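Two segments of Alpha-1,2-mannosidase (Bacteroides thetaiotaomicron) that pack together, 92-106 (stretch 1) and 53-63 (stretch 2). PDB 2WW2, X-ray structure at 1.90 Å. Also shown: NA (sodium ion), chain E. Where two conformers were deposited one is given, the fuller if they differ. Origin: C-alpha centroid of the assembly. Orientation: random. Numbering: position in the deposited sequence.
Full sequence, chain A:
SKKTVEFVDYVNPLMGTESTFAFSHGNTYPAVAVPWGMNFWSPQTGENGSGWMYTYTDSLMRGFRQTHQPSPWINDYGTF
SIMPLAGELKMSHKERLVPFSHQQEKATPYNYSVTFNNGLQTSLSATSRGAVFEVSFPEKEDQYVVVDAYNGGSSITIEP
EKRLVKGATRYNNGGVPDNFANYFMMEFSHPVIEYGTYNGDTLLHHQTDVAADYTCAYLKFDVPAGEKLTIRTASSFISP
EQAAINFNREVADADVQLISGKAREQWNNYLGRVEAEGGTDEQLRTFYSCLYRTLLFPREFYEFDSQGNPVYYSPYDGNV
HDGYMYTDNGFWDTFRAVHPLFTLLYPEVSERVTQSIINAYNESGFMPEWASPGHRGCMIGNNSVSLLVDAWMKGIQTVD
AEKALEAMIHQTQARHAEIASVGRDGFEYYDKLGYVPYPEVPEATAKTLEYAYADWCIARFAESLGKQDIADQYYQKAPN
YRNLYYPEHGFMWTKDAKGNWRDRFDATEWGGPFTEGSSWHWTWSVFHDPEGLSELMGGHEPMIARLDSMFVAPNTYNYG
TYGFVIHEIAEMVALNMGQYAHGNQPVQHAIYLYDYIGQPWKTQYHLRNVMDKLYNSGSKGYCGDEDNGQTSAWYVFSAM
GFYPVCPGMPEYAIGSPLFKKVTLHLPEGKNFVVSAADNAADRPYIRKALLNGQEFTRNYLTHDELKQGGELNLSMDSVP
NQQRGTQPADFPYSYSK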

ATOM      1  N   SER A  92      35.599  15.807  27.146  1.00  9.73           N
ATOM      2  CA  SER A  92      34.901  15.972  25.870  1.00  9.67           C
ATOM      3  C   SER A  92      33.537  15.295  25.861  1.00  9.42           C
ATOM      4  O   SER A  92      33.362  14.211  26.431  1.00  9.83           O
ATOM      5  CB  SER A  92      35.749  15.421  24.723  1.00  9.75           C
ATOM      6  OG  SER A  92      35.016  15.461  23.501  1.00 11.22           O
ATOM      7  N   HIS A  93      32.564  15.938  25.224  1.00  9.20           N
ATOM      8  CA  HIS A  93      31.254  15.312  25.053  1.00  9.85           C
ATOM      9  C   HIS A  93      31.357  13.921  24.392  1.00 10.70           C
ATOM     10  O   HIS A  93      30.497  13.071  24.597  1.00 10.99           O
ATOM     11  CB  HIS A  93      30.325  16.220  24.237  1.00  8.85           C
ATOM     12  CG  HIS A  93      30.635  16.244  22.766  1.00  9.16           C
ATOM     13  ND1 HIS A  93      31.614  17.049  22.216  1.00 12.05           N
ATOM     14  CD2 HIS A  93      30.103  15.548  21.734  1.00  6.93           C
ATOM     15  CE1 HIS A  93      31.650  16.873  20.903  1.00  6.70           C
ATOM     16  NE2 HIS A  93      30.749  15.959  20.587  1.00 10.79           N
ATOM     17  N   LYS A  94      32.412  13.698  23.600  1.00 11.91           N
ATOM     18  CA  LYS A  94      32.610  12.420  22.909  1.00 12.70           C
ATOM     19  C   LYS A  94      32.926  11.308  23.880  1.00 12.73           C
ATOM     20  O   LYS A  94      32.722  10.147  23.560  1.00 12.55           O
ATOM     21  CB  LYS A  94      33.765  12.524  21.914  1.00 13.37           C
ATOM     22  CG  LYS A  94      33.572  13.594  20.846  1.00 16.05           C
ATOM     23  CD  LYS A  94      33.068  12.990  19.548  1.00 20.91           C
ATOM     24  CE  LYS A  94      33.206  13.981  18.395  1.00 24.02           C
ATOM     25  NZ  LYS A  94      32.515  13.471  17.170  1.00 28.35           N
ATOM     26  N   GLU A  95      33.432  11.667  25.058  1.00 13.01           N
ATOM     27  CA  GLU A  95      33.868  10.703  26.058  1.00 13.96           C
ATOM     28  C   GLU A  95      33.039  10.670  27.354  1.00 13.20           C
ATOM     29  O   GLU A  95      33.218   9.752  28.153  1.00 12.64           O
ATOM     30  CB  GLU A  95      35.326  10.965  26.447  1.00 14.58           C
ATOM     31  CG  GLU A  95      36.299  10.662  25.346  1.00 20.87           C
ATOM     32  CD  GLU A  95      37.701  10.573  25.878  1.00 27.21           C
ATOM     33  OE1 GLU A  95      38.283  11.636  26.170  1.00 29.38           O
ATOM     34  OE2 GLU A  95      38.208   9.438  26.029  1.00 31.62           O
ATOM     35  N   ARG A  96      32.180  11.668  27.580  1.00 12.76           N
ATOM     36  CA  ARG A  96      31.320  11.695  28.759  1.00 13.17           C
ATOM     37  C   ARG A  96      30.092  10.889  28.455  1.00 13.00           C
ATOM     38  O   ARG A  96      29.126  11.409  27.890  1.00 14.34           O
ATOM     39  CB  ARG A  96      30.840  13.113  29.127  1.00 13.69           C
ATOM     40  CG  ARG A  96      31.885  14.033  29.651  1.00 14.01           C
ATOM     41  CD  ARG A  96      31.280  15.345  30.204  1.00 10.86           C
ATOM     42  NE  ARG A  96      30.141  15.841  29.439  1.00  9.61           N
ATOM     43  CZ  ARG A  96      30.196  16.769  28.485  1.00  9.92           C
ATOM     44  NH1 ARG A  96      31.361  17.332  28.130  1.00  8.46           N
ATOM     45  NH2 ARG A  96      29.072  17.140  27.881  1.00  8.39           N
ATOM     46  N   LEU A  97      30.124   9.622  28.810  1.00 12.12           N
ATOM     47  CA  LEU A  97      29.041   8.713  28.489  1.00 13.03           C
ATOM     48  C   LEU A  97      28.782   7.893  29.728  1.00 12.56           C
ATOM     49  O   LEU A  97      29.552   7.001  30.032  1.00 14.18           O
ATOM     50  CB  LEU A  97      29.474   7.751  27.380  1.00 13.04           C
ATOM     51  CG  LEU A  97      29.542   8.208  25.926  1.00 15.67           C
ATOM     52  CD1 LEU A  97      28.253   8.823  25.450  1.00 15.67           C
ATOM     53  CD2 LEU A  97      30.717   9.141  25.734  1.00 21.53           C
ATOM     54  N   VAL A  98      27.698   8.171  30.438  1.00 10.99           N
ATOM     55  CA  VAL A  98      27.477   7.514  31.706  1.00  9.71           C
ATOM     56  C   VAL A  98      26.172   6.729  31.643  1.00  9.38           C
ATOM     57  O   VAL A  98      25.111   7.311  31.372  1.00  9.18           O
ATOM     58  CB  VAL A  98      27.396   8.536  32.849  1.00  9.13           C
ATOM     59  CG1 VAL A  98      27.274   7.805  34.195  1.00  8.21           C
ATOM     60  CG2 VAL A  98      28.619   9.452  32.826  1.00  8.92           C
ATOM     61  N   PRO A  99      26.247   5.411  31.882  1.00  9.03           N
ATOM     62  CA  PRO A  99      25.062   4.565  31.731  1.00  9.36           C
ATOM     63  C   PRO A  99      24.001   4.813  32.816  1.00  9.52           C
ATOM     64  O   PRO A  99      24.341   5.013  33.989  1.00  9.30           O
ATOM     65  CB  PRO A  99      25.608   3.119  31.807  1.00  9.55           C
ATOM     66  CG  PRO A  99      27.054   3.217  32.208  1.00 10.15           C
ATOM     67  CD  PRO A  99      27.493   4.663  32.137  1.00  9.44           C
ATOM     68  N   PHE A 100      22.736   4.776  32.404  1.00  9.58           N
ATOM     69  CA  PHE A 100      21.595   4.931  33.315  1.00 10.14           C
ATOM     70  C   PHE A 100      20.425   4.093  32.797  1.00 10.23           C
ATOM     71  O   PHE A 100      20.375   3.734  31.616  1.00 10.69           O
ATOM     72  CB  PHE A 100      21.168   6.409  33.433  1.00  9.17           C
ATOM     73  CG  PHE A 100      20.504   6.954  32.199  1.00  8.93           C
ATOM     74  CD1 PHE A 100      19.116   7.051  32.129  1.00  8.50           C
ATOM     75  CD2 PHE A 100      21.264   7.383  31.113  1.00  8.15           C
ATOM     76  CE1 PHE A 100      18.486   7.530  30.978  1.00  8.85           C
ATOM     77  CE2 PHE A 100      20.655   7.870  29.963  1.00  6.99           C
ATOM     78  CZ  PHE A 100      19.261   7.970  29.903  1.00  9.47           C
ATOM     79  N   SER A 101      19.480   3.804  33.681  1.00 10.54           N
ATOM     80  CA  SER A 101      18.268   3.071  33.312  1.00  9.73           C
ATOM     81  C   SER A 101      17.064   3.982  33.440  1.00  9.69           C
ATOM     82  O   SER A 101      16.996   4.800  34.373  1.00  8.34           O
ATOM     83  CB  SER A 101      18.095   1.881  34.261  1.00 10.51           C
ATOM     84  OG  SER A 101      16.827   1.299  34.080  1.00 10.76           O
ATOM     85  N   HIS A 102      16.116   3.874  32.505  1.00  9.18           N
ATOM     86  CA  HIS A 102      14.882   4.644  32.634  1.00  9.64           C
ATOM     87  C   HIS A 102      14.138   4.247  33.910  1.00  9.04           C
ATOM     88  O   HIS A 102      13.280   4.983  34.366  1.00  8.71           O
ATOM     89  CB  HIS A 102      13.968   4.460  31.412  1.00 10.46           C
ATOM     90  CG  HIS A 102      14.526   5.036  30.143  1.00 12.84           C
ATOM     91  ND1 HIS A 102      14.722   6.389  29.961  1.00 14.42           N
ATOM     92  CD2 HIS A 102      14.898   4.445  28.980  1.00 14.81           C
ATOM     93  CE1 HIS A 102      15.211   6.608  28.756  1.00 14.35           C
ATOM     94  NE2 HIS A 102      15.334   5.445  28.139  1.00 16.57           N
ATOM     95  N   GLN A 103      14.461   3.093  34.497  1.00  8.38           N
ATOM     96  CA  GLN A 103      13.791   2.687  35.742  1.00  8.41           C
ATOM     97  C   GLN A 103      14.188   3.620  36.884  1.00  8.36           C
ATOM     98  O   GLN A 103      13.479   3.724  37.898  1.00  7.75           O
ATOM     99  CB  GLN A 103      14.158   1.256  36.147  1.00  9.15           C
ATOM    100  CG  GLN A 103      13.379   0.190  35.429  1.00 11.17           C
ATOM    101  CD  GLN A 103      13.769  -1.191  35.903  1.00 14.30           C
ATOM    102  OE1 GLN A 103      14.836  -1.691  35.558  1.00 16.13           O
ATOM    103  NE2 GLN A 103      12.911  -1.811  36.705  1.00 11.24           N
ATOM    104  N   GLN A 104      15.338   4.278  36.727  1.00  7.14           N
ATOM    105  CA  GLN A 104      15.788   5.235  37.735  1.00  7.57           C
ATOM    106  C   GLN A 104      15.768   6.655  37.183  1.00  7.88           C
ATOM    107  O   GLN A 104      16.604   7.474  37.535  1.00  7.66           O
ATOM    108  CB  GLN A 104      17.171   4.855  38.275  1.00  6.24           C
ATOM    109  CG  GLN A 104      17.108   3.711  39.314  1.00  6.51           C
ATOM    110  CD  GLN A 104      16.522   4.200  40.647  1.00  6.62           C
ATOM    111  OE1 GLN A 104      16.462   5.413  40.907  1.00  6.97           O
ATOM    112  NE2 GLN A 104      16.102   3.275  41.480  1.00  8.37           N
ATOM    113  N   GLU A 105      14.782   6.939  36.339  1.00  8.72           N
ATOM    114  CA  GLU A 105      14.625   8.256  35.739  1.00  9.27           C
ATOM    115  C   GLU A 105      13.197   8.752  35.974  1.00  9.81           C
ATOM    116  O   GLU A 105      12.239   8.014  35.787  1.00 10.39           O
ATOM    117  CB  GLU A 105      14.876   8.158  34.234  1.00  9.53           C
ATOM    118  CG  GLU A 105      14.605   9.442  33.449  1.00  8.85           C
ATOM    119  CD  GLU A 105      14.546   9.202  31.943  1.00 10.91           C
ATOM    120  OE1 GLU A 105      13.803   8.281  31.514  1.00 11.48           O
ATOM    121  OE2 GLU A 105      15.249   9.917  31.194  1.00  7.46           O
ATOM    122  N   LYS A 106      13.057  10.003  36.378  1.00  9.84           N
ATOM    123  CA  LYS A 106      11.760  10.542  36.701  1.00  9.93           C
ATOM    124  C   LYS A 106      11.706  11.943  36.086  1.00  9.10           C
ATOM    125  O   LYS A 106      12.235  12.898  36.650  1.00  7.96           O
ATOM    126  CB  LYS A 106      11.659  10.625  38.208  1.00 10.64           C
ATOM    127  CG  LYS A 106      10.325  10.388  38.766  1.00 15.76           C
ATOM    128  CD  LYS A 106       9.491  11.563  38.436  1.00 18.89           C
TER
HETATM  129 NA    NA E 799      11.320   6.200  34.709  1.00 11.75          NA
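Stretch 2, residues 53-63: MYTYTDSLMRG

Stretch 2 lies along stretch 1 as a short antiparallel β-ladder, flanked at one end by arginine-to-carbonyl hydrogen bonds and at the other by a histidine–tyrosine stack. From Tyr-54 the chain passes through a type I turn, Thr-55 to Asp-58, and then extends into a strand at Leu-60 and Met-61, running opposite to Val-98 and Pro-99. Val-98 and Met-61 form the hydrogen-bonded pair: Met-61 N donates to Val-98 O at 2.8 Å, and Val-98 N to Met-61 O at 2.9 Å. Pro-99, which has no amide hydrogen, faces Leu-60 in the non-hydrogen-bonded pair, with Pro-99 CB 3.8 Å from Leu-60 CD2; Phe-100 N then reaches Ser-59 O at 3.0 Å. Met-61 is directed to the face it shares with Val-98, opposite the one shared by Pro-99 and Leu-60, and its CE lies over the Phe-100 ring, 3.5 Å from Phe-100 CE2.

Beyond the strand, an arginine from each stretch reaches a backbone carbonyl of the other. Arg-96 NE donates to Arg-62 O at 2.8 Å, while Arg-62 NH1 donates to His-93 O at 2.9 Å, its guanidinium covered on one face by Leu-97 CD1.

At the turn, the His-102 and Tyr-56 rings form an offset stack, nearly parallel, with centroids 3.8 Å apart. His-102 NE2 donates to Tyr-56 O (2.6 Å), and Tyr-54 OH to Glu-105 OE2 (2.6 Å). His-102 ND1 donates to Glu-105 OE1 at 2.6 Å, so Glu-105 links the stacked ring to Tyr-54 through its two carboxylate oxygens.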

ATOM      1  N   MET A  53      18.984  15.450  20.656  1.00 10.62           N
ATOM      2  CA  MET A  53      19.655  15.697  21.918  1.00 10.83           C
ATOM      3  C   MET A  53      19.392  14.592  22.920  1.00 10.00           C
ATOM      4  O   MET A  53      20.283  14.199  23.670  1.00 10.57           O
ATOM      5  CB  MET A  53      19.161  17.035  22.489  1.00 10.57           C
ATOM      6  CG  MET A  53      19.690  17.354  23.873  1.00 12.74           C
ATOM      7  SD  MET A  53      19.268  19.059  24.367  1.00 14.80           S
ATOM      8  CE  MET A  53      17.529  19.050  24.233  1.00 12.53           C
ATOM      9  N   TYR A  54      18.148  14.139  22.977  1.00  9.93           N
ATOM     10  CA  TYR A  54      17.763  13.086  23.905  1.00 10.31           C
ATOM     11  C   TYR A  54      17.047  12.033  23.076  1.00 11.01           C
ATOM     12  O   TYR A  54      16.022  12.321  22.460  1.00 10.57           O
ATOM     13  CB  TYR A  54      16.839  13.631  25.018  1.00  9.66           C
ATOM     14  CG  TYR A  54      16.292  12.571  25.979  1.00 10.10           C
ATOM     15  CD1 TYR A  54      16.930  12.301  27.190  1.00  9.03           C
ATOM     16  CD2 TYR A  54      15.127  11.857  25.674  1.00  8.49           C
ATOM     17  CE1 TYR A  54      16.427  11.330  28.079  1.00  8.53           C
ATOM     18  CE2 TYR A  54      14.616  10.885  26.556  1.00  8.07           C
ATOM     19  CZ  TYR A  54      15.265  10.631  27.744  1.00  8.22           C
ATOM     20  OH  TYR A  54      14.755   9.683  28.603  1.00 10.45           O
ATOM     21  N   THR A  55      17.596  10.817  23.072  1.00 12.20           N
ATOM     22  CA  THR A  55      17.019   9.692  22.359  1.00 13.38           C
ATOM     23  C   THR A  55      16.645   8.637  23.396  1.00 13.68           C
ATOM     24  O   THR A  55      17.506   8.124  24.117  1.00 13.25           O
ATOM     25  CB  THR A  55      18.043   9.168  21.320  1.00 13.60           C
ATOM     26  OG1 THR A  55      18.200  10.164  20.301  1.00 13.68           O
ATOM     27  CG2 THR A  55      17.606   7.844  20.689  1.00 14.57           C
ATOM     28  N   TYR A  56      15.349   8.353  23.498  1.00 13.56           N
ATOM     29  CA  TYR A  56      14.839   7.486  24.542  1.00 13.42           C
ATOM     30  C   TYR A  56      15.512   6.111  24.540  1.00 13.65           C
ATOM     31  O   TYR A  56      15.734   5.531  25.602  1.00 13.42           O
ATOM     32  CB  TYR A  56      13.325   7.336  24.414  1.00 13.56           C
ATOM     33  CG  TYR A  56      12.712   6.590  25.566  1.00 13.32           C
ATOM     34  CD1 TYR A  56      12.455   7.230  26.780  1.00 10.24           C
ATOM     35  CD2 TYR A  56      12.412   5.235  25.456  1.00 13.10           C
ATOM     36  CE1 TYR A  56      11.900   6.546  27.830  1.00 13.17           C
ATOM     37  CE2 TYR A  56      11.855   4.542  26.509  1.00 14.84           C
ATOM     38  CZ  TYR A  56      11.605   5.194  27.697  1.00 14.35           C
ATOM     39  OH  TYR A  56      11.047   4.487  28.751  1.00 14.48           O
ATOM     40  N   THR A  57      15.857   5.589  23.366  1.00 13.76           N
ATOM     41  CA  THR A  57      16.464   4.259  23.305  1.00 14.47           C
ATOM     42  C   THR A  57      17.972   4.267  23.634  1.00 14.97           C
ATOM     43  O   THR A  57      18.589   3.210  23.717  1.00 14.81           O
ATOM     44  CB  THR A  57      16.242   3.585  21.927  1.00 15.07           C
ATOM     45  OG1 THR A  57      16.667   4.483  20.899  1.00 15.41           O
ATOM     46  CG2 THR A  57      14.756   3.238  21.715  1.00 15.21           C
ATOM     47  N   ASP A  58      18.571   5.448  23.799  1.00 14.34           N
ATOM     48  CA  ASP A  58      19.990   5.507  24.141  1.00 15.36           C
ATOM     49  C   ASP A  58      20.134   5.490  25.661  1.00 15.46           C
ATOM     50  O   ASP A  58      19.308   6.065  26.371  1.00 17.33           O
ATOM     51  CB  ASP A  58      20.686   6.704  23.468  1.00 15.42           C
ATOM     52  CG  ASP A  58      20.902   6.466  21.961  1.00 17.17           C
ATOM     53  OD1 ASP A  58      20.973   5.294  21.531  1.00 21.27           O
ATOM     54  OD2 ASP A  58      20.994   7.422  21.185  1.00 21.41           O
ATOM     55  N   SER A  59      21.130   4.774  26.159  1.00 14.01           N
ATOM     56  CA  SER A  59      21.227   4.522  27.590  1.00 13.73           C
ATOM     57  C   SER A  59      22.467   5.144  28.236  1.00 12.94           C
ATOM     58  O   SER A  59      22.844   4.768  29.357  1.00 12.23           O
ATOM     59  CB  SER A  59      21.221   3.005  27.832  1.00 14.33           C
ATOM     60  OG  SER A  59      22.355   2.397  27.197  1.00 15.98           O
ATOM     61  N   LEU A  60      23.102   6.079  27.529  1.00 11.68           N
ATOM     62  CA  LEU A  60      24.323   6.717  28.011  1.00 11.76           C
ATOM     63  C   LEU A  60      24.094   8.224  28.035  1.00 11.42           C
ATOM     64  O   LEU A  60      23.732   8.814  27.015  1.00 10.97           O
ATOM     65  CB  LEU A  60      25.505   6.396  27.099  1.00 11.71           C
ATOM     66  CG  LEU A  60      25.884   4.902  26.979  1.00 12.95           C
ATOM     67  CD1 LEU A  60      26.956   4.708  25.896  1.00 13.58           C
ATOM     68  CD2 LEU A  60      26.381   4.374  28.317  1.00 12.95           C
ATOM     69  N   MET A  61      24.291   8.833  29.196  1.00  9.94           N
ATOM     70  CA  MET A  61      24.059  10.263  29.325  0.50  9.55           C
ATOM     71  C   MET A  61      25.359  11.043  29.206  1.00  9.45           C
ATOM     72  O   MET A  61      26.393  10.608  29.691  1.00  9.49           O
ATOM     73  CB  MET A  61      23.391  10.578  30.659  0.50  9.43           C
ATOM     74  CG  MET A  61      22.884  11.996  30.713  0.50  8.94           C
ATOM     75  SD  MET A  61      21.269  12.125  29.978  0.50  9.47           S
ATOM     76  CE  MET A  61      20.255  11.180  31.146  0.50  5.25           C
ATOM     77  N   ARG A  62      25.309  12.201  28.539  1.00  9.45           N
ATOM     78  CA  ARG A  62      26.512  13.037  28.364  1.00  9.37           C
ATOM     79  C   ARG A  62      26.465  14.356  29.132  1.00  8.93           C
ATOM     80  O   ARG A  62      27.512  14.954  29.415  1.00  8.58           O
ATOM     81  CB  ARG A  62      26.723  13.416  26.891  1.00  9.48           C
ATOM     82  CG  ARG A  62      26.736  12.246  25.946  1.00 12.55           C
ATOM     83  CD  ARG A  62      27.148  12.705  24.555  1.00 11.56           C
ATOM     84  NE  ARG A  62      26.787  11.680  23.587  1.00 12.41           N
ATOM     85  CZ  ARG A  62      27.642  11.083  22.774  1.00 15.06           C
ATOM     86  NH1 ARG A  62      28.932  11.409  22.796  1.00 10.23           N
ATOM     87  NH2 ARG A  62      27.197  10.167  21.935  1.00 15.28           N
ATOM     88  N   GLY A  63      25.268  14.852  29.417  1.00  8.25           N
ATOM     89  CA  GLY A  63      25.174  16.123  30.137  1.00  8.14           C
ATOM     90  C   GLY A  63      23.749  16.578  30.380  1.00  7.73           C
ATOM     91  O   GLY A  63      22.793  15.919  29.941  1.00  7.23           O
TER
HETATM   92  O   HOH W   1      30.653   9.461  21.191  1.00 42.38           O
HETATM   93  O   HOH W   2      11.001   5.098  36.804  1.00 13.17           O
HETATM   94  O   HOH W   3      11.494   7.529  32.702  1.00  7.93           O
HETATM   95  O   HOH W   4       9.102   7.172  35.076  1.00 15.64           O
HETATM   96  O   HOH W   5      10.283   4.511  33.155  1.00 16.25           O